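Local coordinates for protein alpha-rhamnosidase (Dictyoglomus thermophilum, PDB 6I60) that probably hydrolyses terminal non-reducing alpha-L-rhamnose residues from alpha-L-rhamnosides, as a glycoside hydrolase, at residues 665-679 with 723-737. Residues are numbered along the deposited sequence; the frame is centred on the assembly and turned at random.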
ATOM      1  N   LYS A 665       7.828 -18.662  25.027  1.00 61.86           N
ATOM      2  CA  LYS A 665       6.653 -18.816  25.876  1.00 67.22           C
ATOM      3  C   LYS A 665       7.034 -19.072  27.331  1.00 63.14           C
ATOM      4  O   LYS A 665       6.649 -18.315  28.230  1.00 61.74           O
ATOM      5  CB  LYS A 665       5.797 -19.961  25.327  1.00 56.56           C
ATOM      6  CG  LYS A 665       4.597 -20.343  26.164  1.00 56.90           C
ATOM      7  CD  LYS A 665       3.559 -21.047  25.302  1.00 60.24           C
ATOM      8  CE  LYS A 665       2.787 -22.095  26.091  1.00 75.96           C
ATOM      9  NZ  LYS A 665       3.305 -23.475  25.853  1.00 72.27           N
ATOM     10  N   SER A 666       7.791 -20.144  27.583  1.00 61.67           N
ATOM     11  CA  SER A 666       8.105 -20.518  28.961  1.00 59.82           C
ATOM     12  C   SER A 666       8.937 -19.446  29.654  1.00 57.26           C
ATOM     13  O   SER A 666       8.771 -19.203  30.855  1.00 63.20           O
ATOM     14  CB  SER A 666       8.830 -21.863  28.993  1.00 59.35           C
ATOM     15  OG  SER A 666       9.868 -21.912  28.031  1.00 74.92           O
ATOM     16  N   ALA A 667       9.834 -18.792  28.916  1.00 58.11           N
ATOM     17  CA  ALA A 667      10.585 -17.677  29.481  1.00 57.11           C
ATOM     18  C   ALA A 667       9.735 -16.417  29.581  1.00 57.66           C
ATOM     19  O   ALA A 667       9.935 -15.608  30.495  1.00 54.66           O
ATOM     20  CB  ALA A 667      11.837 -17.409  28.645  1.00 62.18           C
ATOM     21  N   PHE A 668       8.792 -16.237  28.653  1.00 60.01           N
ATOM     22  CA  PHE A 668       7.864 -15.111  28.727  1.00 55.69           C
ATOM     23  C   PHE A 668       6.995 -15.200  29.973  1.00 58.90           C
ATOM     24  O   PHE A 668       6.755 -14.192  30.648  1.00 56.02           O
ATOM     25  CB  PHE A 668       7.001 -15.079  27.463  1.00 58.95           C
ATOM     26  CG  PHE A 668       6.029 -13.939  27.400  1.00 56.93           C
ATOM     27  CD1 PHE A 668       4.726 -14.099  27.842  1.00 55.64           C
ATOM     28  CD2 PHE A 668       6.404 -12.722  26.858  1.00 57.48           C
ATOM     29  CE1 PHE A 668       3.823 -13.057  27.772  1.00 57.75           C
ATOM     30  CE2 PHE A 668       5.504 -11.676  26.784  1.00 64.45           C
ATOM     31  CZ  PHE A 668       4.210 -11.845  27.243  1.00 55.13           C
ATOM     32  N   ASN A 669       6.519 -16.405  30.298  1.00 59.36           N
ATOM     33  CA  ASN A 669       5.644 -16.583  31.452  1.00 53.94           C
ATOM     34  C   ASN A 669       6.406 -16.522  32.766  1.00 55.72           C
ATOM     35  O   ASN A 669       5.866 -16.041  33.769  1.00 58.69           O
ATOM     36  CB  ASN A 669       4.895 -17.910  31.340  1.00 53.31           C
ATOM     37  CG  ASN A 669       3.699 -17.828  30.414  1.00 61.15           C
ATOM     38  OD1 ASN A 669       3.024 -16.800  30.345  1.00 65.41           O
ATOM     39  ND2 ASN A 669       3.429 -18.912  29.694  1.00 56.46           N
ATOM     40  N   LYS A 670       7.651 -16.999  32.787  1.00 57.57           N
ATOM     41  CA  LYS A 670       8.425 -16.975  34.021  1.00 59.91           C
ATOM     42  C   LYS A 670       8.725 -15.550  34.473  1.00 64.23           C
ATOM     43  O   LYS A 670       8.860 -15.300  35.676  1.00 66.62           O
ATOM     44  CB  LYS A 670       9.725 -17.758  33.840  1.00 59.16           C
ATOM     45  CG  LYS A 670       9.584 -19.256  34.050  1.00 59.26           C
ATOM     46  CD  LYS A 670      10.943 -19.914  34.238  1.00 74.16           C
ATOM     47  CE  LYS A 670      11.249 -20.891  33.113  1.00 73.23           C
ATOM     48  NZ  LYS A 670      12.605 -21.493  33.250  1.00 76.63           N
ATOM     49  N   LYS A 671       8.820 -14.606  33.535  1.00 59.09           N
ATOM     50  CA  LYS A 671       9.181 -13.234  33.861  1.00 57.59           C
ATOM     51  C   LYS A 671       7.985 -12.299  33.987  1.00 58.33           C
ATOM     52  O   LYS A 671       8.104 -11.254  34.637  1.00 62.43           O
ATOM     53  CB  LYS A 671      10.141 -12.671  32.804  1.00 55.26           C
ATOM     54  CG  LYS A 671      10.946 -11.458  33.263  1.00 58.12           C
ATOM     55  CD  LYS A 671      12.218 -11.284  32.442  1.00 66.81           C
ATOM     56  CE  LYS A 671      13.466 -11.323  33.319  1.00 72.45           C
ATOM     57  NZ  LYS A 671      14.726 -11.234  32.523  1.00 61.02           N
ATOM     58  N   PHE A 672       6.841 -12.640  33.396  1.00 55.76           N
ATOM     59  CA  PHE A 672       5.720 -11.712  33.318  1.00 59.50           C
ATOM     60  C   PHE A 672       4.433 -12.219  33.951  1.00 59.39           C
ATOM     61  O   PHE A 672       3.635 -11.400  34.412  1.00 57.52           O
ATOM     62  CB  PHE A 672       5.441 -11.342  31.853  1.00 57.96           C
ATOM     63  CG  PHE A 672       6.592 -10.655  31.173  1.00 60.94           C
ATOM     64  CD1 PHE A 672       7.299  -9.654  31.819  1.00 60.31           C
ATOM     65  CD2 PHE A 672       6.970 -11.014  29.890  1.00 56.90           C
ATOM     66  CE1 PHE A 672       8.359  -9.022  31.196  1.00 64.01           C
ATOM     67  CE2 PHE A 672       8.029 -10.384  29.262  1.00 57.69           C
ATOM     68  CZ  PHE A 672       8.723  -9.389  29.915  1.00 61.30           C
ATOM     69  N   LEU A 673       4.201 -13.528  33.986  1.00 58.27           N
ATOM     70  CA  LEU A 673       2.978 -14.049  34.588  1.00 58.35           C
ATOM     71  C   LEU A 673       3.046 -13.904  36.105  1.00 67.76           C
ATOM     72  O   LEU A 673       3.950 -14.449  36.748  1.00 67.30           O
ATOM     73  CB  LEU A 673       2.773 -15.509  34.194  1.00 58.90           C
ATOM     74  CG  LEU A 673       1.444 -16.135  34.619  1.00 60.25           C
ATOM     75  CD1 LEU A 673       0.283 -15.490  33.878  1.00 58.81           C
ATOM     76  CD2 LEU A 673       1.466 -17.635  34.388  1.00 55.90           C
ATOM     77  N   LYS A 674       2.085 -13.168  36.679  1.00 63.23           N
ATOM     78  CA  LYS A 674       2.057 -12.861  38.112  1.00 57.61           C
ATOM     79  C   LYS A 674       0.712 -13.309  38.682  1.00 70.84           C
ATOM     80  O   LYS A 674      -0.210 -12.502  38.831  1.00 85.01           O
ATOM     81  CB  LYS A 674       2.306 -11.370  38.361  1.00 50.40           C
ATOM     82  CG  LYS A 674       3.647 -10.863  37.858  1.00 60.26           C
ATOM     83  CD  LYS A 674       4.799 -11.603  38.510  1.00 61.64           C
ATOM     84  CE  LYS A 674       6.098 -11.367  37.757  1.00 65.69           C
ATOM     85  NZ  LYS A 674       7.013 -12.541  37.847  1.00 73.30           N
ATOM     86  N   GLU A 675       0.607 -14.602  38.993  1.00 67.15           N
ATOM     87  CA  GLU A 675      -0.523 -15.158  39.733  1.00 68.71           C
ATOM     88  C   GLU A 675      -1.857 -14.980  39.016  1.00 71.96           C
ATOM     89  O   GLU A 675      -2.504 -15.966  38.651  1.00 73.29           O
ATOM     90  CB  GLU A 675      -0.601 -14.536  41.130  1.00 65.17           C
ATOM     91  CG  GLU A 675      -1.764 -15.047  41.966  1.00 77.64           C
ATOM     92  CD  GLU A 675      -1.544 -14.853  43.454  1.00 88.74           C
ATOM     93  OE1 GLU A 675      -2.532 -14.924  44.216  1.00 87.33           O
ATOM     94  OE2 GLU A 675      -0.384 -14.630  43.861  1.00 88.89           O
ATOM     95  N   LYS A 676      -2.291 -13.732  38.822  1.00 65.58           N
ATOM     96  CA  LYS A 676      -3.589 -13.459  38.225  1.00 63.16           C
ATOM     97  C   LYS A 676      -3.536 -12.575  36.986  1.00 60.82           C
ATOM     98  O   LYS A 676      -4.565 -12.424  36.318  1.00 60.66           O
ATOM     99  CB  LYS A 676      -4.527 -12.811  39.257  1.00 67.09           C
ATOM    100  CG  LYS A 676      -5.490 -13.788  39.914  1.00 70.85           C
ATOM    101  CD  LYS A 676      -6.285 -13.124  41.027  1.00 73.23           C
ATOM    102  CE  LYS A 676      -7.537 -13.919  41.363  1.00 70.75           C
ATOM    103  NZ  LYS A 676      -8.649 -13.038  41.814  1.00 76.06           N
ATOM    104  N   ALA A 677      -2.387 -11.994  36.657  1.00 55.69           N
ATOM    105  CA  ALA A 677      -2.268 -11.138  35.484  1.00 58.90           C
ATOM    106  C   ALA A 677      -0.796 -11.038  35.107  1.00 61.37           C
ATOM    107  O   ALA A 677       0.069 -11.659  35.732  1.00 60.78           O
ATOM    108  CB  ALA A 677      -2.878  -9.757  35.739  1.00 50.25           C
ATOM    109  N   TYR A 678      -0.519 -10.251  34.071  1.00 56.00           N
ATOM    110  CA  TYR A 678       0.838  -9.997  33.613  1.00 53.39           C
ATOM    111  C   TYR A 678       1.288  -8.617  34.077  1.00 60.07           C
ATOM    112  O   TYR A 678       0.493  -7.672  34.107  1.00 63.22           O
ATOM    113  CB  TYR A 678       0.930 -10.092  32.087  1.00 53.19           C
ATOM    114  CG  TYR A 678       0.832 -11.502  31.544  1.00 57.96           C
ATOM    115  CD1 TYR A 678      -0.384 -12.173  31.513  1.00 57.32           C
ATOM    116  CD2 TYR A 678       1.956 -12.161  31.060  1.00 56.78           C
ATOM    117  CE1 TYR A 678      -0.479 -13.462  31.020  1.00 56.77           C
ATOM    118  CE2 TYR A 678       1.871 -13.450  30.564  1.00 56.90           C
ATOM    119  CZ  TYR A 678       0.651 -14.096  30.545  1.00 61.34           C
ATOM    120  OH  TYR A 678       0.559 -15.379  30.054  1.00 55.26           O
ATOM    121  N   ALA A 679       2.563  -8.505  34.438  1.00 56.04           N
ATOM    122  CA  ALA A 679       3.112  -7.249  34.933  1.00 55.51           C
ATOM    123  C   ALA A 679       4.628  -7.288  34.796  1.00 65.40           C
ATOM    124  O   ALA A 679       5.212  -8.302  34.403  1.00 61.73           O
ATOM    125  CB  ALA A 679       2.692  -6.997  36.384  1.00 54.66           C
ATOM    126  N   LEU A 723      -0.652  -5.132  28.649  1.00 52.94           N
ATOM    127  CA  LEU A 723       0.058  -6.234  29.288  1.00 50.52           C
ATOM    128  C   LEU A 723      -0.705  -7.550  29.234  1.00 47.50           C
ATOM    129  O   LEU A 723      -0.110  -8.596  29.509  1.00 56.00           O
ATOM    130  CB  LEU A 723       0.369  -5.881  30.744  1.00 51.08           C
ATOM    131  CG  LEU A 723       1.497  -4.873  30.985  1.00 56.45           C
ATOM    132  CD1 LEU A 723       1.432  -4.313  32.399  1.00 54.23           C
ATOM    133  CD2 LEU A 723       2.855  -5.504  30.718  1.00 57.37           C
ATOM    134  N   ASN A 724      -1.987  -7.536  28.884  1.00 52.98           N
ATOM    135  CA  ASN A 724      -2.801  -8.743  28.934  1.00 53.92           C
ATOM    136  C   ASN A 724      -3.314  -9.212  27.580  1.00 52.86           C
ATOM    137  O   ASN A 724      -3.458 -10.421  27.386  1.00 50.93           O
ATOM    138  CB  ASN A 724      -3.999  -8.538  29.875  1.00 55.97           C
ATOM    139  CG  ASN A 724      -3.683  -8.912  31.311  1.00 48.96           C
ATOM    140  OD1 ASN A 724      -2.671  -9.552  31.590  1.00 51.70           O
ATOM    141  ND2 ASN A 724      -4.551  -8.512  32.231  1.00 60.44           N
ATOM    142  N   THR A 725      -3.601  -8.302  26.643  1.00 53.53           N
ATOM    143  CA  THR A 725      -4.087  -8.736  25.334  1.00 57.94           C
ATOM    144  C   THR A 725      -2.994  -9.423  24.527  1.00 51.69           C
ATOM    145  O   THR A 725      -3.292 -10.298  23.704  1.00 51.25           O
ATOM    146  CB  THR A 725      -4.645  -7.551  24.540  1.00 48.41           C
ATOM    147  OG1 THR A 725      -3.568  -6.713  24.101  1.00 58.82           O
ATOM    148  CG2 THR A 725      -5.596  -6.736  25.386  1.00 43.11           C
ATOM    149  N   LEU A 726      -1.730  -9.048  24.747  1.00 47.93           N
ATOM    150  CA  LEU A 726      -0.652  -9.604  23.930  1.00 58.94           C
ATOM    151  C   LEU A 726      -0.414 -11.083  24.216  1.00 53.31           C
ATOM    152  O   LEU A 726      -0.427 -11.881  23.261  1.00 44.16           O
ATOM    153  CB  LEU A 726       0.619  -8.762  24.102  1.00 51.80           C
ATOM    154  CG  LEU A 726       0.812  -7.642  23.077  1.00 47.53           C
ATOM    155  CD1 LEU A 726      -0.206  -6.536  23.291  1.00 54.08           C
ATOM    156  CD2 LEU A 726       2.225  -7.085  23.145  1.00 47.00           C
ATOM    157  N   PRO A 727      -0.203 -11.527  25.462  1.00 50.30           N
ATOM    158  CA  PRO A 727      -0.069 -12.975  25.690  1.00 56.38           C
ATOM    159  C   PRO A 727      -1.353 -13.745  25.430  1.00 58.86           C
ATOM    160  O   PRO A 727      -1.285 -14.948  25.148  1.00 54.89           O
ATOM    161  CB  PRO A 727       0.351 -13.067  27.164  1.00 52.74           C
ATOM    162  CG  PRO A 727      -0.173 -11.828  27.778  1.00 53.02           C
ATOM    163  CD  PRO A 727      -0.056 -10.769  26.722  1.00 49.54           C
ATOM    164  N   LEU A 728      -2.516 -13.093  25.510  1.00 56.32           N
ATOM    165  CA  LEU A 728      -3.777 -13.751  25.187  1.00 58.90           C
ATOM    166  C   LEU A 728      -4.006 -13.876  23.687  1.00 55.20           C
ATOM    167  O   LEU A 728      -4.784 -14.737  23.262  1.00 55.16           O
ATOM    168  CB  LEU A 728      -4.946 -12.993  25.821  1.00 51.12           C
ATOM    169  CG  LEU A 728      -5.302 -13.363  27.261  1.00 47.32           C
ATOM    170  CD1 LEU A 728      -6.216 -12.311  27.869  1.00 53.00           C
ATOM    171  CD2 LEU A 728      -5.944 -14.740  27.321  1.00 46.21           C
ATOM    172  N   TYR A 729      -3.352 -13.040  22.879  1.00 50.21           N
ATOM    173  CA  TYR A 729      -3.493 -13.141  21.430  1.00 48.73           C
ATOM    174  C   TYR A 729      -2.764 -14.369  20.898  1.00 54.12           C
ATOM    175  O   TYR A 729      -3.369 -15.244  20.267  1.00 50.87           O
ATOM    176  CB  TYR A 729      -2.970 -11.867  20.761  1.00 49.18           C
ATOM    177  CG  TYR A 729      -3.167 -11.844  19.262  1.00 50.30           C
ATOM    178  CD1 TYR A 729      -4.391 -11.488  18.709  1.00 49.55           C
ATOM    179  CD2 TYR A 729      -2.132 -12.184  18.400  1.00 48.56           C
ATOM    180  CE1 TYR A 729      -4.579 -11.470  17.341  1.00 50.72           C
ATOM    181  CE2 TYR A 729      -2.310 -12.170  17.027  1.00 48.54           C
ATOM    182  CZ  TYR A 729      -3.536 -11.811  16.504  1.00 48.66           C
ATOM    183  OH  TYR A 729      -3.724 -11.793  15.140  1.00 41.58           O
ATOM    184  N   LEU A 730      -1.457 -14.449  21.146  1.00 61.43           N
ATOM    185  CA  LEU A 730      -0.659 -15.601  20.747  1.00 56.62           C
ATOM    186  C   LEU A 730      -0.847 -16.798  21.672  1.00 54.61           C
ATOM    187  O   LEU A 730      -0.194 -17.827  21.465  1.00 57.96           O
ATOM    188  CB  LEU A 730       0.821 -15.216  20.684  1.00 57.07           C
ATOM    189  CG  LEU A 730       1.180 -14.143  19.649  1.00 56.41           C
ATOM    190  CD1 LEU A 730       2.677 -13.869  19.640  1.00 50.21           C
ATOM    191  CD2 LEU A 730       0.695 -14.536  18.259  1.00 52.68           C
ATOM    192  N   ASN A 731      -1.713 -16.681  22.678  1.00 58.15           N
ATOM    193  CA  ASN A 731      -2.055 -17.777  23.587  1.00 63.54           C
ATOM    194  C   ASN A 731      -0.815 -18.303  24.313  1.00 58.08           C
ATOM    195  O   ASN A 731      -0.490 -19.492  24.278  1.00 58.97           O
ATOM    196  CB  ASN A 731      -2.787 -18.896  22.839  1.00 60.99           C
ATOM    197  CG  ASN A 731      -4.235 -18.547  22.546  1.00 77.28           C
ATOM    198  OD1 ASN A 731      -4.952 -19.310  21.898  1.00 77.13           O
ATOM    199  ND2 ASN A 731      -4.672 -17.384  23.024  1.00 73.96           N
ATOM    200  N   LEU A 732      -0.123 -17.381  24.978  1.00 56.35           N
ATOM    201  CA  LEU A 732       0.988 -17.720  25.855  1.00 54.51           C
ATOM    202  C   LEU A 732       0.548 -17.967  27.291  1.00 58.78           C
ATOM    203  O   LEU A 732       1.372 -18.385  28.112  1.00 62.44           O
ATOM    204  CB  LEU A 732       2.038 -16.605  25.833  1.00 56.95           C
ATOM    205  CG  LEU A 732       2.449 -16.095  24.454  1.00 53.14           C
ATOM    206  CD1 LEU A 732       3.180 -14.764  24.563  1.00 47.00           C
ATOM    207  CD2 LEU A 732       3.314 -17.130  23.767  1.00 58.62           C
ATOM    208  N   VAL A 733      -0.715 -17.719  27.607  1.00 58.37           N
ATOM    209  CA  VAL A 733      -1.209 -17.885  28.976  1.00 60.50           C
ATOM    210  C   VAL A 733      -1.388 -19.373  29.259  1.00 61.57           C
ATOM    211  O   VAL A 733      -1.966 -20.088  28.424  1.00 56.55           O
ATOM    212  CB  VAL A 733      -2.521 -17.129  29.167  1.00 56.61           C
ATOM    213  CG1 VAL A 733      -2.831 -16.970  30.648  1.00 53.44           C
ATOM    214  CG2 VAL A 733      -2.463 -15.771  28.476  1.00 48.02           C
ATOM    215  N   PRO A 734      -0.900 -19.876  30.393  1.00 59.96           N
ATOM    216  CA  PRO A 734      -1.181 -21.267  30.758  1.00 56.33           C
ATOM    217  C   PRO A 734      -2.677 -21.505  30.887  1.00 62.65           C
ATOM    218  O   PRO A 734      -3.438 -20.622  31.288  1.00 64.02           O
ATOM    219  CB  PRO A 734      -0.466 -21.434  32.104  1.00 61.10           C
ATOM    220  CG  PRO A 734       0.603 -20.388  32.094  1.00 52.00           C
ATOM    221  CD  PRO A 734       0.025 -19.228  31.339  1.00 57.92           C
ATOM    222  N   GLU A 735      -3.092 -22.726  30.541  1.00 69.97           N
ATOM    223  CA  GLU A 735      -4.514 -23.062  30.515  1.00 69.64           C
ATOM    224  C   GLU A 735      -5.168 -22.892  31.881  1.00 67.09           C
ATOM    225  O   GLU A 735      -6.370 -22.612  31.960  1.00 59.10           O
ATOM    226  CB  GLU A 735      -4.696 -24.495  30.012  1.00 73.19           C
ATOM    227  CG  GLU A 735      -3.701 -25.495  30.601  1.00 81.47           C
ATOM    228  CD  GLU A 735      -2.396 -25.575  29.818  1.00 89.73           C
ATOM    229  OE1 GLU A 735      -1.936 -24.532  29.304  1.00 76.01           O
ATOM    230  OE2 GLU A 735      -1.828 -26.685  29.721  1.00103.88           O
ATOM    231  N   ASP A 736      -4.405 -23.055  32.960  1.00 73.51           N
ATOM    232  CA  ASP A 736      -4.927 -22.874  34.307  1.00 72.46           C
ATOM    233  C   ASP A 736      -5.023 -21.411  34.718  1.00 73.94           C
ATOM    234  O   ASP A 736      -5.388 -21.128  35.865  1.00 77.00           O
ATOM    235  CB  ASP A 736      -4.057 -23.634  35.315  1.00 73.10           C
ATOM    236  CG  ASP A 736      -2.578 -23.312  35.173  1.00 81.63           C
ATOM    237  OD1 ASP A 736      -2.063 -22.498  35.970  1.00 78.74           O
ATOM    238  OD2 ASP A 736      -1.928 -23.875  34.266  1.00 81.21           O
ATOM    239  N   LYS A 737      -4.708 -20.476  33.817  1.00 69.11           N
ATOM    240  CA  LYS A 737      -4.699 -19.060  34.146  1.00 62.58           C
ATOM    241  C   LYS A 737      -5.428 -18.187  33.134  1.00 62.60           C
ATOM    242  O   LYS A 737      -5.526 -16.975  33.352  1.00 66.96           O
ATOM    243  CB  LYS A 737      -3.254 -18.554  34.288  1.00 58.34           C
ATOM    244  CG  LYS A 737      -2.458 -19.229  35.394  1.00 66.65           C
ATOM    245  CD  LYS A 737      -2.485 -18.406  36.671  1.00 67.61           C
ATOM    246  CE  LYS A 737      -2.000 -19.212  37.866  1.00 75.05           C
ATOM    247  NZ  LYS A 737      -0.710 -18.693  38.399  1.00 73.38           N
TER
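The Y678 ring lies flat on P727, whose CG sits over the ring centre, 3.5 Å from the centroid, a CH-pi contact; L673 CA lies over the opposite face. CB of the same proline also meets F668 CE1, so one pyrrolidine serves two aromatics. F668 takes L732 CD1 over one face at 3.9 Å from the centroid and F672 over the other. The tips of L673 and P734 meet, CD2 to CG at 3.7 Å. N669 ND2 donates to L732 O at 2.6 Å, almost straight at 161° and in the amide plane, while OD1 accepts from Y678 OH at 2.9 Å. A phenylalanine in place of Y678 would probably keep the CH-pi contact with P727 but leave N669 OD1 without its hydroxyl donor. N724 OD1 lies at the ring's edge near CD1 and takes a weak bond from Y678 N. K737 lies along E675 O, NZ bonding it weakly at 3.3 Å. Helix 626-648 backs F668 through L628. Within the six-hairpin glycosidase domain, helix 651-672 and the following hairpin 673-678 thus hold the last turns of helix 722-729 and the loop after it. With both ends of its amide engaged, N669 has its flip fixed and settles the polar atoms beside an otherwise apolar contact.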